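Local coordinates for penicillin binding protein 2X (Streptococcus thermophilus, PDB 5U47) that binds penicillin and probably acts as a transpeptidase that cross-links glycan strands of cell-wall peptidoglycan at the division septum, at residues A30-I35 with S179-L184; Y36-N41 with D577-E582; G40-E45 with M143-T148; K216-T221 with K439-T444; T448-K453 with E588-Q593. The protein carries 1 engineered substitution. All coordinates share one frame; numbering follows the deposited sequence. Where two conformers were deposited one is given.

Interaction 1: A30-I35 with S179-L184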
# COMPACT_ATOMS: atom_id res chain seq x y z
N ALA A 30 11.23 0.68 -23.11
CA ALA A 30 11.08 -0.74 -22.83
C ALA A 30 9.63 -1.03 -22.42
O ALA A 30 8.90 -0.13 -21.99
CB ALA A 30 12.02 -1.14 -21.69
N LYS A 31 9.23 -2.28 -22.58
CA LYS A 31 7.94 -2.70 -22.11
C LYS A 31 7.93 -2.57 -20.57
O LYS A 31 8.83 -3.06 -19.89
CB LYS A 31 7.68 -4.14 -22.49
CG LYS A 31 6.40 -4.70 -21.89
CD LYS A 31 6.23 -6.17 -22.15
CE LYS A 31 4.93 -6.64 -21.52
NZ LYS A 31 4.78 -8.11 -21.63
N ARG A 32 6.91 -1.92 -20.05
CA ARG A 32 6.76 -1.76 -18.62
C ARG A 32 6.23 -3.06 -18.04
O ARG A 32 5.37 -3.73 -18.63
CB ARG A 32 5.78 -0.62 -18.34
CG ARG A 32 5.61 -0.25 -16.87
CD ARG A 32 4.72 0.98 -16.75
NE ARG A 32 4.55 1.43 -15.37
CZ ARG A 32 5.45 2.15 -14.70
NH1 ARG A 32 6.62 2.49 -15.25
NH2 ARG A 32 5.19 2.51 -13.46
N GLY A 33 6.73 -3.41 -16.86
CA GLY A 33 6.33 -4.60 -16.17
C GLY A 33 4.84 -4.62 -15.89
O GLY A 33 4.20 -3.58 -15.82
N THR A 34 4.31 -5.83 -15.77
CA THR A 34 2.91 -6.04 -15.48
C THR A 34 2.75 -6.12 -13.98
O THR A 34 3.62 -6.65 -13.29
CB THR A 34 2.43 -7.35 -16.13
OG1 THR A 34 2.46 -7.19 -17.54
CG2 THR A 34 1.02 -7.72 -15.72
N ILE A 35 1.63 -5.59 -13.48
CA ILE A 35 1.27 -5.67 -12.08
C ILE A 35 0.16 -6.70 -12.00
O ILE A 35 -0.88 -6.57 -12.69
CB ILE A 35 0.78 -4.32 -11.51
CG1 ILE A 35 1.90 -3.29 -11.62
CG2 ILE A 35 0.35 -4.48 -10.05
CD1 ILE A 35 1.45 -1.86 -11.38
N SER A 179 5.52 4.37 -7.05
CA SER A 179 6.41 3.81 -6.02
C SER A 179 7.41 2.76 -6.53
O SER A 179 8.58 2.79 -6.14
CB SER A 179 5.59 3.26 -4.85
OG SER A 179 4.83 4.31 -4.25
N LEU A 180 6.96 1.86 -7.40
CA LEU A 180 7.82 0.78 -7.93
C LEU A 180 8.30 1.08 -9.35
O LEU A 180 8.66 0.17 -10.12
CB LEU A 180 7.07 -0.54 -7.93
CG LEU A 180 6.48 -0.98 -6.59
CD1 LEU A 180 6.06 -2.44 -6.68
CD2 LEU A 180 7.43 -0.80 -5.43
N ASN A 181 8.33 2.35 -9.70
CA ASN A 181 8.68 2.75 -11.04
C ASN A 181 10.05 2.22 -11.47
O ASN A 181 10.22 1.86 -12.63
CB ASN A 181 8.66 4.26 -11.17
CG ASN A 181 8.44 4.71 -12.58
OD1 ASN A 181 7.36 4.52 -13.13
ND2 ASN A 181 9.46 5.34 -13.18
N SER A 182 11.01 2.15 -10.56
CA SER A 182 12.35 1.67 -10.91
C SER A 182 12.32 0.22 -11.34
O SER A 182 12.93 -0.13 -12.34
CB SER A 182 13.35 1.85 -9.77
OG SER A 182 13.51 3.22 -9.48
N LEU A 183 11.58 -0.61 -10.61
CA LEU A 183 11.45 -2.02 -10.98
C LEU A 183 10.60 -2.23 -12.23
O LEU A 183 10.94 -3.03 -13.12
CB LEU A 183 10.84 -2.82 -9.81
CG LEU A 183 11.70 -2.90 -8.55
CD1 LEU A 183 10.90 -3.39 -7.35
CD2 LEU A 183 12.87 -3.82 -8.82
N LEU A 184 9.49 -1.50 -12.33
CA LEU A 184 8.55 -1.67 -13.43
C LEU A 184 9.10 -1.22 -14.78
O LEU A 184 8.71 -1.76 -15.80
CB LEU A 184 7.26 -0.92 -13.15
CG LEU A 184 6.39 -1.55 -12.06
CD1 LEU A 184 5.31 -0.58 -11.62
CD2 LEU A 184 5.77 -2.85 -12.56
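Arg32 lies across Leu184 with its tip on Asn181. From CB, 4.0 Å from Leu184 O, the chain sets out with CG anti to the backbone N (chi1 -175°), and CG approaches the same carbonyl, Leu184 O, to 3.6 Å. The chain stays extended as far as NE, which pairs with Glu177 of the preceding helix 175-179. At the end the guanidinium is laid over the leucine, with Leu184 CB 3.9 Å above the centre of its plane. Both segments belong to the N-terminal, PBP-dimer part of the protein, where the loop leading into strand 35-36 runs past the short helix 181-184. Asn181 OD1 sits near the guanidinium plane, and Arg32 NH1 and NH2 grip it together, each at 3.0 Å, from the same face of the amide. Gly172 N is a further donor to this oxygen. Next along the backbone, Gly33 N bonds to Leu184 O at 2.8 Å, in the carbonyl plane and almost straight (175° at the hydrogen). The leucine branches part company: CD1 touches Arg32 NH2 at 3.6 Å, while CD2 rests against the Gly33 backbone and, at 4.0 Å, Ile35 CG1.

Interaction 2: Y36-N41 with D577-E582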
# COMPACT_ATOMS: atom_id res chain seq x y z
N TYR A 36 0.38 -7.71 -11.16
CA TYR A 36 -0.55 -8.81 -10.96
C TYR A 36 -1.09 -8.87 -9.54
O TYR A 36 -0.55 -8.25 -8.61
CB TYR A 36 0.19 -10.14 -11.18
CG TYR A 36 0.73 -10.42 -12.57
CD1 TYR A 36 -0.13 -10.82 -13.60
CD2 TYR A 36 2.08 -10.37 -12.84
CE1 TYR A 36 0.35 -11.13 -14.86
CE2 TYR A 36 2.58 -10.67 -14.10
CZ TYR A 36 1.71 -11.05 -15.10
OH TYR A 36 2.19 -11.33 -16.34
N ASP A 37 -2.15 -9.64 -9.36
CA ASP A 37 -2.59 -9.94 -8.04
C ASP A 37 -1.69 -11.14 -7.58
O ASP A 37 -0.77 -11.56 -8.31
CB ASP A 37 -4.11 -10.22 -7.97
CG ASP A 37 -4.47 -11.69 -8.20
OD1 ASP A 37 -3.76 -12.40 -8.91
OD2 ASP A 37 -5.50 -12.10 -7.64
N ARG A 38 -1.96 -11.67 -6.40
CA ARG A 38 -1.11 -12.73 -5.81
C ARG A 38 -1.05 -14.05 -6.60
O ARG A 38 -0.11 -14.83 -6.41
CB ARG A 38 -1.52 -12.98 -4.36
CG ARG A 38 -2.88 -13.64 -4.20
CD ARG A 38 -3.35 -13.67 -2.77
NE ARG A 38 -2.49 -14.51 -1.92
CZ ARG A 38 -1.55 -14.08 -1.07
NH1 ARG A 38 -1.32 -12.79 -0.85
NH2 ARG A 38 -0.86 -14.99 -0.37
N ASN A 39 -2.04 -14.28 -7.48
CA ASN A 39 -2.12 -15.50 -8.28
C ASN A 39 -1.99 -15.26 -9.77
O ASN A 39 -2.41 -16.10 -10.56
CB ASN A 39 -3.44 -16.24 -7.97
CG ASN A 39 -3.44 -16.88 -6.62
OD1 ASN A 39 -2.49 -17.58 -6.25
ND2 ASN A 39 -4.49 -16.67 -5.87
N GLY A 40 -1.46 -14.10 -10.17
CA GLY A 40 -1.26 -13.83 -11.58
C GLY A 40 -2.40 -13.19 -12.38
O GLY A 40 -2.33 -13.16 -13.59
N ASN A 41 -3.43 -12.70 -11.70
CA ASN A 41 -4.50 -11.98 -12.41
C ASN A 41 -3.97 -10.61 -12.75
O ASN A 41 -3.43 -9.92 -11.87
CB ASN A 41 -5.76 -11.87 -11.55
CG ASN A 41 -6.39 -13.22 -11.30
OD1 ASN A 41 -6.19 -13.82 -10.26
ND2 ASN A 41 -7.13 -13.72 -12.29
N ASP A 577 -4.12 -18.20 0.84
CA ASP A 577 -2.83 -18.63 1.39
C ASP A 577 -1.80 -18.67 0.27
O ASP A 577 -0.74 -18.06 0.36
CB ASP A 577 -2.92 -20.03 2.03
CG ASP A 577 -3.89 -20.10 3.22
OD1 ASP A 577 -4.06 -19.08 3.93
OD2 ASP A 577 -4.46 -21.19 3.45
N THR A 578 -2.15 -19.36 -0.81
CA THR A 578 -1.26 -19.52 -1.96
C THR A 578 -1.13 -18.28 -2.83
O THR A 578 -1.96 -17.36 -2.82
CB THR A 578 -1.70 -20.68 -2.90
OG1 THR A 578 -2.97 -20.38 -3.50
CG2 THR A 578 -1.78 -22.01 -2.14
N SER A 579 -0.05 -18.30 -3.60
CA SER A 579 0.29 -17.27 -4.54
C SER A 579 1.30 -17.93 -5.50
O SER A 579 1.48 -19.15 -5.48
CB SER A 579 0.92 -16.08 -3.81
OG SER A 579 2.06 -16.49 -3.07
N VAL A 580 1.94 -17.11 -6.34
CA VAL A 580 3.00 -17.62 -7.22
C VAL A 580 4.18 -18.20 -6.41
O VAL A 580 5.04 -18.87 -6.98
CB VAL A 580 3.53 -16.56 -8.21
CG1 VAL A 580 2.48 -16.26 -9.28
CG2 VAL A 580 3.97 -15.28 -7.49
N SER A 581 4.23 -17.93 -5.09
CA SER A 581 5.25 -18.50 -4.18
C SER A 581 5.26 -20.02 -4.29
O SER A 581 6.34 -20.62 -4.38
CB SER A 581 4.96 -18.14 -2.71
OG SER A 581 4.90 -16.74 -2.50
N GLU A 582 4.07 -20.63 -4.27
CA GLU A 582 3.91 -22.09 -4.44
C GLU A 582 4.02 -22.40 -5.94
O GLU A 582 3.02 -22.39 -6.67
CB GLU A 582 2.56 -22.59 -3.88
CG GLU A 582 2.47 -22.70 -2.35
CD GLU A 582 2.48 -21.37 -1.62
OE1 GLU A 582 2.16 -20.32 -2.22
OE2 GLU A 582 2.80 -21.37 -0.41
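Arg38 and Asn39 form the middle of a type I beta turn, Asp37 to Gly40, which meets the chain that follows helix 574-577. The turn joins strand 35-36 to strand 42-55 of the N-terminal region. Asp37 OD1 accepts from Asn39 N, an Asx turn, and also from Asn41 N, the two donors reaching it from opposite faces of the carboxylate. Hydrogen bonds carry most of the contact. Val580 N donates to Arg38 O at 3.1 Å, nearly along the C=O axis. The Arg38 side chain, bent at chi3 (-65°), reads two successive carbonyls: NE reaches Thr578 O at 3.0 Å and NH2 reaches Asp577 O at 3.2 Å, the latter in the guanidinium plane but well above the plane of the carbonyl it meets. Charge is supplied from elsewhere, since Glu257 forms a salt bridge with NH2, and NH1 bonds to Thr221 O. Packing is slighter: Ser579 CB lies over one face of the guanidinium, while Asn39 OD1 comes to 3.3 Å from Ser579 CA. Within segment 577-582, Ser579 OG accepts from Ser581 N at 3.3 Å, an ST turn, and also takes the Ser581 OG proton at 2.9 Å.

Interaction 3: G40-E45 with M143-T148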
# COMPACT_ATOMS: atom_id res chain seq x y z
N GLY A 40 -1.46 -14.10 -10.17
CA GLY A 40 -1.26 -13.83 -11.58
C GLY A 40 -2.40 -13.19 -12.38
O GLY A 40 -2.33 -13.16 -13.59
N ASN A 41 -3.43 -12.70 -11.70
CA ASN A 41 -4.50 -11.98 -12.41
C ASN A 41 -3.97 -10.61 -12.75
O ASN A 41 -3.43 -9.92 -11.87
CB ASN A 41 -5.76 -11.87 -11.55
CG ASN A 41 -6.39 -13.22 -11.30
OD1 ASN A 41 -6.19 -13.82 -10.26
ND2 ASN A 41 -7.13 -13.72 -12.29
N VAL A 42 -4.12 -10.21 -14.00
CA VAL A 42 -3.58 -8.92 -14.48
C VAL A 42 -4.32 -7.73 -13.87
O VAL A 42 -5.56 -7.68 -13.91
CB VAL A 42 -3.60 -8.83 -16.02
CG1 VAL A 42 -3.13 -7.46 -16.51
CG2 VAL A 42 -2.74 -9.93 -16.63
N LEU A 43 -3.55 -6.81 -13.26
CA LEU A 43 -4.10 -5.57 -12.69
C LEU A 43 -3.74 -4.35 -13.52
O LEU A 43 -4.55 -3.41 -13.62
CB LEU A 43 -3.64 -5.35 -11.25
CG LEU A 43 -3.88 -6.50 -10.27
CD1 LEU A 43 -3.46 -6.11 -8.86
CD2 LEU A 43 -5.33 -6.98 -10.31
N ALA A 44 -2.53 -4.35 -14.10
CA ALA A 44 -2.06 -3.29 -14.98
C ALA A 44 -1.03 -3.87 -15.96
O ALA A 44 -0.10 -4.56 -15.55
CB ALA A 44 -1.42 -2.14 -14.19
N GLU A 45 -1.21 -3.58 -17.24
CA GLU A 45 -0.29 -4.06 -18.25
C GLU A 45 -0.25 -3.13 -19.43
O GLU A 45 -1.19 -2.36 -19.68
CB GLU A 45 -0.67 -5.48 -18.72
CG GLU A 45 -2.01 -5.58 -19.45
CD GLU A 45 -2.27 -6.96 -20.07
OE1 GLU A 45 -1.38 -7.85 -20.03
OE2 GLU A 45 -3.38 -7.17 -20.60
N MET A 143 -3.11 -0.38 -19.54
CA MET A 143 -4.47 -0.92 -19.41
C MET A 143 -4.70 -1.43 -17.98
O MET A 143 -3.83 -2.09 -17.42
CB MET A 143 -4.64 -2.07 -20.42
CG MET A 143 -5.97 -2.81 -20.31
SD MET A 143 -6.08 -4.25 -21.39
CE MET A 143 -7.64 -4.91 -20.81
N TYR A 144 -5.88 -1.14 -17.41
CA TYR A 144 -6.24 -1.53 -16.04
C TYR A 144 -7.55 -2.31 -16.20
O TYR A 144 -8.64 -1.75 -16.09
CB TYR A 144 -6.41 -0.28 -15.15
CG TYR A 144 -5.12 0.50 -14.96
CD1 TYR A 144 -4.75 1.49 -15.87
CD2 TYR A 144 -4.26 0.23 -13.89
CE1 TYR A 144 -3.56 2.20 -15.69
CE2 TYR A 144 -3.08 0.93 -13.71
CZ TYR A 144 -2.74 1.92 -14.61
OH TYR A 144 -1.54 2.59 -14.44
N PRO A 145 -7.44 -3.62 -16.47
CA PRO A 145 -8.60 -4.45 -16.87
C PRO A 145 -9.76 -4.55 -15.90
O PRO A 145 -10.89 -4.82 -16.34
CB PRO A 145 -8.00 -5.85 -17.05
CG PRO A 145 -6.52 -5.66 -17.12
CD PRO A 145 -6.21 -4.43 -16.36
N ASN A 146 -9.48 -4.36 -14.61
CA ASN A 146 -10.51 -4.47 -13.58
C ASN A 146 -11.31 -3.18 -13.33
O ASN A 146 -12.20 -3.18 -12.49
CB ASN A 146 -9.89 -5.00 -12.29
CG ASN A 146 -9.27 -6.37 -12.47
OD1 ASN A 146 -9.97 -7.37 -12.55
ND2 ASN A 146 -7.96 -6.40 -12.55
N GLY A 147 -11.02 -2.11 -14.07
CA GLY A 147 -11.78 -0.85 -13.90
C GLY A 147 -11.64 -0.24 -12.49
O GLY A 147 -10.53 0.14 -12.08
N THR A 148 -12.77 -0.11 -11.79
CA THR A 148 -12.79 0.41 -10.41
C THR A 148 -12.39 -0.74 -9.47
O THR A 148 -13.22 -1.57 -9.07
CB THR A 148 -14.17 0.98 -10.07
OG1 THR A 148 -14.47 2.02 -11.03
CG2 THR A 148 -14.19 1.55 -8.68
O HOH W 1 -7.12 -3.44 -13.05
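Glu45 and Met143 form an antiparallel hydrogen-bonded pair, with Met143 N to Glu45 O at 2.8 Å and Glu45 N to Met143 O at 3.0 Å, and their side chains leave the same face of the sheet. One residue away, Ala44 CB presses obliquely on the Tyr144 ring, 3.5 Å from CE2. Val42 and Pro145 cross at about a right angle, CG1 of the valine meeting CG of the proline. Asn146 slants across Leu43. Its CG stands anti to the carbonyl carbon (chi1 -60°), beside the backbone N; its ND2 lies 3.5 Å from Leu43 CD2 and makes a weak bond with Val42 O. A water donates to Leu43 O at 2.6 Å and accepts from Asn146 N, bridging the segments where the type I turn Tyr144-Gly147 carries segment 143-148 away. Leu43 and Ala44 both face Ile35 in a classic beta bulge. Strand 42-55 lies here between strand 35-36 and the end of strand 134-143, while the Tyr144 hydroxyl bonds to Ala157 N, at the start of strand 157-161.

Interaction 4: K216-T221 with K439-T444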
# COMPACT_ATOMS: atom_id res chain seq x y z
N LYS A 216 10.51 -5.46 -14.77
CA LYS A 216 10.18 -6.63 -13.97
C LYS A 216 8.69 -6.63 -13.66
O LYS A 216 8.05 -5.59 -13.62
CB LYS A 216 11.02 -6.63 -12.69
CG LYS A 216 12.51 -6.84 -12.99
CD LYS A 216 13.36 -6.70 -11.76
CE LYS A 216 14.83 -6.94 -12.07
NZ LYS A 216 15.68 -6.77 -10.85
N ASN A 217 8.13 -7.81 -13.53
CA ASN A 217 6.72 -7.91 -13.16
C ASN A 217 6.58 -7.89 -11.63
O ASN A 217 7.46 -8.39 -10.89
CB ASN A 217 6.10 -9.18 -13.74
CG ASN A 217 6.05 -9.19 -15.25
OD1 ASN A 217 5.98 -8.15 -15.91
ND2 ASN A 217 6.11 -10.38 -15.81
N ILE A 218 5.48 -7.31 -11.15
CA ILE A 218 5.22 -7.22 -9.72
C ILE A 218 3.94 -7.94 -9.41
O ILE A 218 2.90 -7.60 -9.97
CB ILE A 218 5.09 -5.75 -9.26
CG1 ILE A 218 6.37 -4.97 -9.55
CG2 ILE A 218 4.74 -5.67 -7.78
CD1 ILE A 218 7.55 -5.37 -8.71
N TYR A 219 4.03 -8.97 -8.57
CA TYR A 219 2.88 -9.67 -8.06
C TYR A 219 2.57 -9.06 -6.71
O TYR A 219 3.36 -9.17 -5.79
CB TYR A 219 3.15 -11.17 -7.89
CG TYR A 219 3.34 -11.91 -9.20
CD1 TYR A 219 4.53 -11.81 -9.90
CD2 TYR A 219 2.33 -12.70 -9.72
CE1 TYR A 219 4.71 -12.49 -11.11
CE2 TYR A 219 2.51 -13.38 -10.94
CZ TYR A 219 3.70 -13.27 -11.62
OH TYR A 219 3.88 -13.92 -12.80
N THR A 220 1.44 -8.38 -6.61
CA THR A 220 1.03 -7.83 -5.35
C THR A 220 0.44 -8.92 -4.47
O THR A 220 0.21 -10.06 -4.92
CB THR A 220 0.00 -6.70 -5.52
OG1 THR A 220 -1.22 -7.22 -6.05
CG2 THR A 220 0.55 -5.62 -6.42
N THR A 221 0.20 -8.57 -3.21
CA THR A 221 -0.40 -9.49 -2.25
C THR A 221 -1.91 -9.55 -2.38
O THR A 221 -2.56 -10.40 -1.76
CB THR A 221 -0.07 -9.05 -0.80
OG1 THR A 221 -0.42 -7.68 -0.65
CG2 THR A 221 1.40 -9.22 -0.53
N LYS A 439 4.29 -9.43 -3.21
CA LYS A 439 4.44 -10.87 -3.00
C LYS A 439 5.68 -11.38 -3.72
O LYS A 439 6.41 -12.21 -3.21
CB LYS A 439 3.23 -11.62 -3.57
CG LYS A 439 3.21 -13.14 -3.39
CD LYS A 439 2.90 -13.54 -1.95
CE LYS A 439 4.10 -13.51 -1.01
NZ LYS A 439 3.73 -13.15 0.41
N GLN A 440 5.88 -10.91 -4.94
CA GLN A 440 7.00 -11.37 -5.75
C GLN A 440 7.36 -10.36 -6.80
O GLN A 440 6.48 -9.72 -7.36
CB GLN A 440 6.65 -12.72 -6.42
CG GLN A 440 7.73 -13.34 -7.27
CD GLN A 440 7.29 -14.65 -7.92
OE1 GLN A 440 6.81 -14.63 -9.03
NE2 GLN A 440 7.42 -15.79 -7.20
N VAL A 441 8.66 -10.24 -7.07
CA VAL A 441 9.21 -9.39 -8.13
C VAL A 441 9.85 -10.40 -9.08
O VAL A 441 10.70 -11.20 -8.65
CB VAL A 441 10.28 -8.43 -7.59
CG1 VAL A 441 10.87 -7.59 -8.72
CG2 VAL A 441 9.71 -7.57 -6.48
N ALA A 442 9.44 -10.39 -10.35
CA ALA A 442 9.89 -11.39 -11.31
C ALA A 442 10.57 -10.80 -12.52
O ALA A 442 10.08 -9.82 -13.11
CB ALA A 442 8.71 -12.26 -11.75
N ASP A 443 11.70 -11.40 -12.88
CA ASP A 443 12.41 -11.03 -14.08
C ASP A 443 12.10 -12.17 -15.05
O ASP A 443 12.72 -13.25 -14.98
CB ASP A 443 13.92 -10.87 -13.84
CG ASP A 443 14.67 -10.48 -15.12
OD1 ASP A 443 14.29 -10.95 -16.21
OD2 ASP A 443 15.66 -9.72 -15.04
N THR A 444 11.13 -11.93 -15.94
CA THR A 444 10.70 -12.94 -16.92
C THR A 444 11.69 -13.17 -18.04
O THR A 444 11.62 -14.18 -18.71
CB THR A 444 9.34 -12.60 -17.55
OG1 THR A 444 9.40 -11.30 -18.13
CG2 THR A 444 8.26 -12.64 -16.51
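Strands 217-220 and 438-443 are antiparallel neighbours in the mixed sheet that connects the N-terminal region to the transpeptidase part of the chain, and a classic beta bulge marks one end of their pairing. Asn217 with Ala442 and Tyr219 with Gln440 are the hydrogen-bonded pairs, and Ile218 with Val441 is the non-hydrogen-bonded pair between them. At the bulge Lys439 and Gln440 both face Tyr219, whose carbonyl oxygen accepts twice: from Lys439 N at 2.8 Å and from Gln440 N at 3.2 Å. On the face of Tyr219, the tyrosine and Gln440 side chains run alongside one another, the glutamine extended with CG anti to the backbone N (chi1 -178°), ring and amide planes 76° apart, and Gln440 OE1 3.6 Å from Tyr219 CE1. The amide nitrogen of Gln440 turns to Thr451 and Ser584. Ala442 CB meets the edge of the same ring, 4.1 Å from Tyr219 CE1, and Tyr36 stacks on it. On the other face Ile218 and Val441 are also side by side, Ile218 CD1 touching Val441 CG2 at 3.8 Å, and the extended Lys216 chain slants past, CD against Val441 CG1. Asn217 ND2 abuts Thr444 CG2 at 3.2 Å, whereas OD1 of this asparagine takes the Thr34 amide. Lys439 CB remains near Tyr219 O, but its chain bends away to a salt bridge with Glu257. The backbone thus supplies every hydrogen bond between these strands, while Asn217 OD1, Thr221 OG1, Lys439 NZ and Gln440 NE2 bond to other parts of the fold.

Interaction 5: T448-K453 with E588-Q593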
# COMPACT_ATOMS: atom_id res chain seq x y z
N THR A 448 14.09 -15.49 -13.24
CA THR A 448 14.39 -15.44 -11.82
C THR A 448 13.33 -14.62 -11.07
O THR A 448 12.65 -13.77 -11.63
CB THR A 448 15.79 -14.87 -11.54
OG1 THR A 448 15.88 -13.55 -12.06
CG2 THR A 448 16.85 -15.72 -12.17
N VAL A 449 13.23 -14.89 -9.77
CA VAL A 449 12.28 -14.21 -8.92
C VAL A 449 12.86 -13.93 -7.55
O VAL A 449 13.87 -14.53 -7.15
CB VAL A 449 11.02 -15.07 -8.67
CG1 VAL A 449 10.35 -15.43 -9.99
CG2 VAL A 449 11.36 -16.34 -7.85
N ARG A 450 12.21 -13.01 -6.85
CA ARG A 450 12.44 -12.71 -5.43
C ARG A 450 11.05 -12.75 -4.83
O ARG A 450 10.17 -12.00 -5.27
CB ARG A 450 13.09 -11.34 -5.22
CG ARG A 450 14.55 -11.37 -5.60
CD ARG A 450 15.19 -10.00 -5.58
NE ARG A 450 15.45 -9.49 -4.23
CZ ARG A 450 16.49 -9.82 -3.45
NH1 ARG A 450 17.39 -10.71 -3.84
NH2 ARG A 450 16.63 -9.27 -2.25
N THR A 451 10.86 -13.65 -3.87
CA THR A 451 9.55 -13.89 -3.26
C THR A 451 9.54 -13.53 -1.77
O THR A 451 10.46 -13.90 -1.02
CB THR A 451 9.15 -15.36 -3.50
OG1 THR A 451 9.24 -15.63 -4.91
CG2 THR A 451 7.71 -15.63 -3.03
N ALA A 452 8.50 -12.82 -1.34
CA ALA A 452 8.39 -12.31 0.03
C ALA A 452 7.97 -13.32 1.07
O ALA A 452 7.31 -14.30 0.77
CB ALA A 452 7.43 -11.12 0.07
N LYS A 453 8.42 -13.07 2.30
CA LYS A 453 8.02 -13.80 3.49
C LYS A 453 7.79 -12.72 4.55
O LYS A 453 8.26 -11.57 4.41
CB LYS A 453 9.09 -14.80 3.97
CG LYS A 453 9.33 -15.99 3.04
CD LYS A 453 10.48 -16.84 3.57
CE LYS A 453 10.84 -18.00 2.64
NZ LYS A 453 9.79 -19.06 2.63
N GLU A 588 15.25 -20.01 -9.63
CA GLU A 588 16.46 -19.30 -9.24
C GLU A 588 16.08 -17.92 -8.70
O GLU A 588 15.13 -17.30 -9.18
CB GLU A 588 17.38 -19.18 -10.45
CG GLU A 588 18.68 -18.41 -10.23
CD GLU A 588 19.53 -18.34 -11.50
OE1 GLU A 588 19.15 -18.95 -12.52
OE2 GLU A 588 20.59 -17.68 -11.47
N GLU A 589 16.81 -17.47 -7.68
CA GLU A 589 16.52 -16.17 -7.07
C GLU A 589 17.32 -15.04 -7.73
O GLU A 589 18.51 -15.17 -7.96
CB GLU A 589 16.76 -16.22 -5.55
CG GLU A 589 16.27 -14.96 -4.83
CD GLU A 589 16.42 -15.03 -3.33
OE1 GLU A 589 17.42 -14.48 -2.86
OE2 GLU A 589 15.57 -15.66 -2.63
N THR A 590 16.65 -13.92 -8.00
CA THR A 590 17.30 -12.75 -8.62
C THR A 590 18.26 -12.14 -7.61
O THR A 590 17.93 -12.00 -6.42
CB THR A 590 16.27 -11.65 -9.02
OG1 THR A 590 15.15 -12.23 -9.70
CG2 THR A 590 16.92 -10.60 -9.91
N SER A 591 19.46 -11.78 -8.06
CA SER A 591 20.44 -11.17 -7.18
C SER A 591 20.09 -9.69 -6.94
O SER A 591 19.44 -9.04 -7.79
CB SER A 591 21.86 -11.31 -7.78
OG SER A 591 21.98 -10.54 -8.95
N TYR A 592 20.49 -9.17 -5.78
CA TYR A 592 20.28 -7.75 -5.44
C TYR A 592 21.39 -7.27 -4.51
O TYR A 592 21.85 -8.01 -3.65
CB TYR A 592 18.93 -7.52 -4.72
CG TYR A 592 18.72 -6.07 -4.28
CD1 TYR A 592 18.40 -5.08 -5.22
CD2 TYR A 592 18.90 -5.69 -2.95
CE1 TYR A 592 18.25 -3.75 -4.84
CE2 TYR A 592 18.74 -4.36 -2.56
CZ TYR A 592 18.40 -3.40 -3.50
OH TYR A 592 18.24 -2.08 -3.10
N GLN A 593 21.84 -6.03 -4.72
CA GLN A 593 22.84 -5.41 -3.85
C GLN A 593 22.44 -3.94 -3.62
O GLN A 593 21.79 -3.32 -4.45
CB GLN A 593 24.26 -5.60 -4.41
CG GLN A 593 24.48 -5.15 -5.83
CD GLN A 593 25.86 -5.56 -6.35
OE1 GLN A 593 26.22 -6.74 -6.38
NE2 GLN A 593 26.62 -4.58 -6.78
O HOH W 2 13.01 -15.54 -3.28
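Thr448 and Val449 run beside Glu588 and Glu589, the touching parts of the two segments directed 58° apart, and a single backbone bridge joins Val449 to Glu589. Val449 N donates to Glu588 O at 3.1 Å in the carbonyl plane, whereas Thr590 N reaches Val449 O at 3.0 Å from above that carbonyl's plane. The contact sets the chain around the start of the first PASTA repeat against strand 448-451, a member of the mixed sheet. Among the side chains, Thr448 and Thr590 cross at about a right angle and share a hydrogen bond between their OG1 atoms, 2.8 Å long. Thr448 CG2 lies instead alongside the extended Glu588 chain, 3.8 Å from its CG. Arg450 bends at chi3 (74°), and its CG packs on Thr590 CB before the guanidinium meets segment 588-593. There Tyr592 CB sits 3.5 Å above the centre of the guanidinium plane, and the tyrosine ring is inclined 44° to that plane. NH1 donates to Thr590 O, which lies in the guanidinium plane, approaching close to the C=O direction, and also bonds to Ile636 O; NE bonds to Asn612 O, so one arginine joins the strand to segment 588-593 and to Asn612 and Ile636 of the PASTA region. Glu589 OE1 accepts chiefly from Ala638 N. Its approach to Arg450 NH1 is a long salt bridge, well out of the guanidinium plane and electrostatic alone. The other carboxylate oxygen, Glu589 OE2, accepts from a water at 2.6 Å, which in turn takes the Thr451 N-H.

How the interactions relate
Interactions 3, 4 and 5 all reach one mixed sheet. Strand 35-36 links interaction 3 to interaction 4: Ile35 O is 2.7 Å from Leu43 N on one side, and Tyr36 N is 2.8 Å from Ile218 O on the other. Interaction 5 continues from interaction 4 through the adjacent strand, where Asp443 N lies 2.8 Å from Thr448 O. Interaction 1 supplies Ile35 to strand 35-36 and packs on strand 217-220, Leu180 CD1 touching Ile218 CG2 at 3.7 Å. Interaction 2 meets the other face, Val580 CG2 being 3.3 Å from Gln440 OE1, and its second segment leads on to interaction 5. None of the five includes the SxxK-type serine and lysine that probably form the active site.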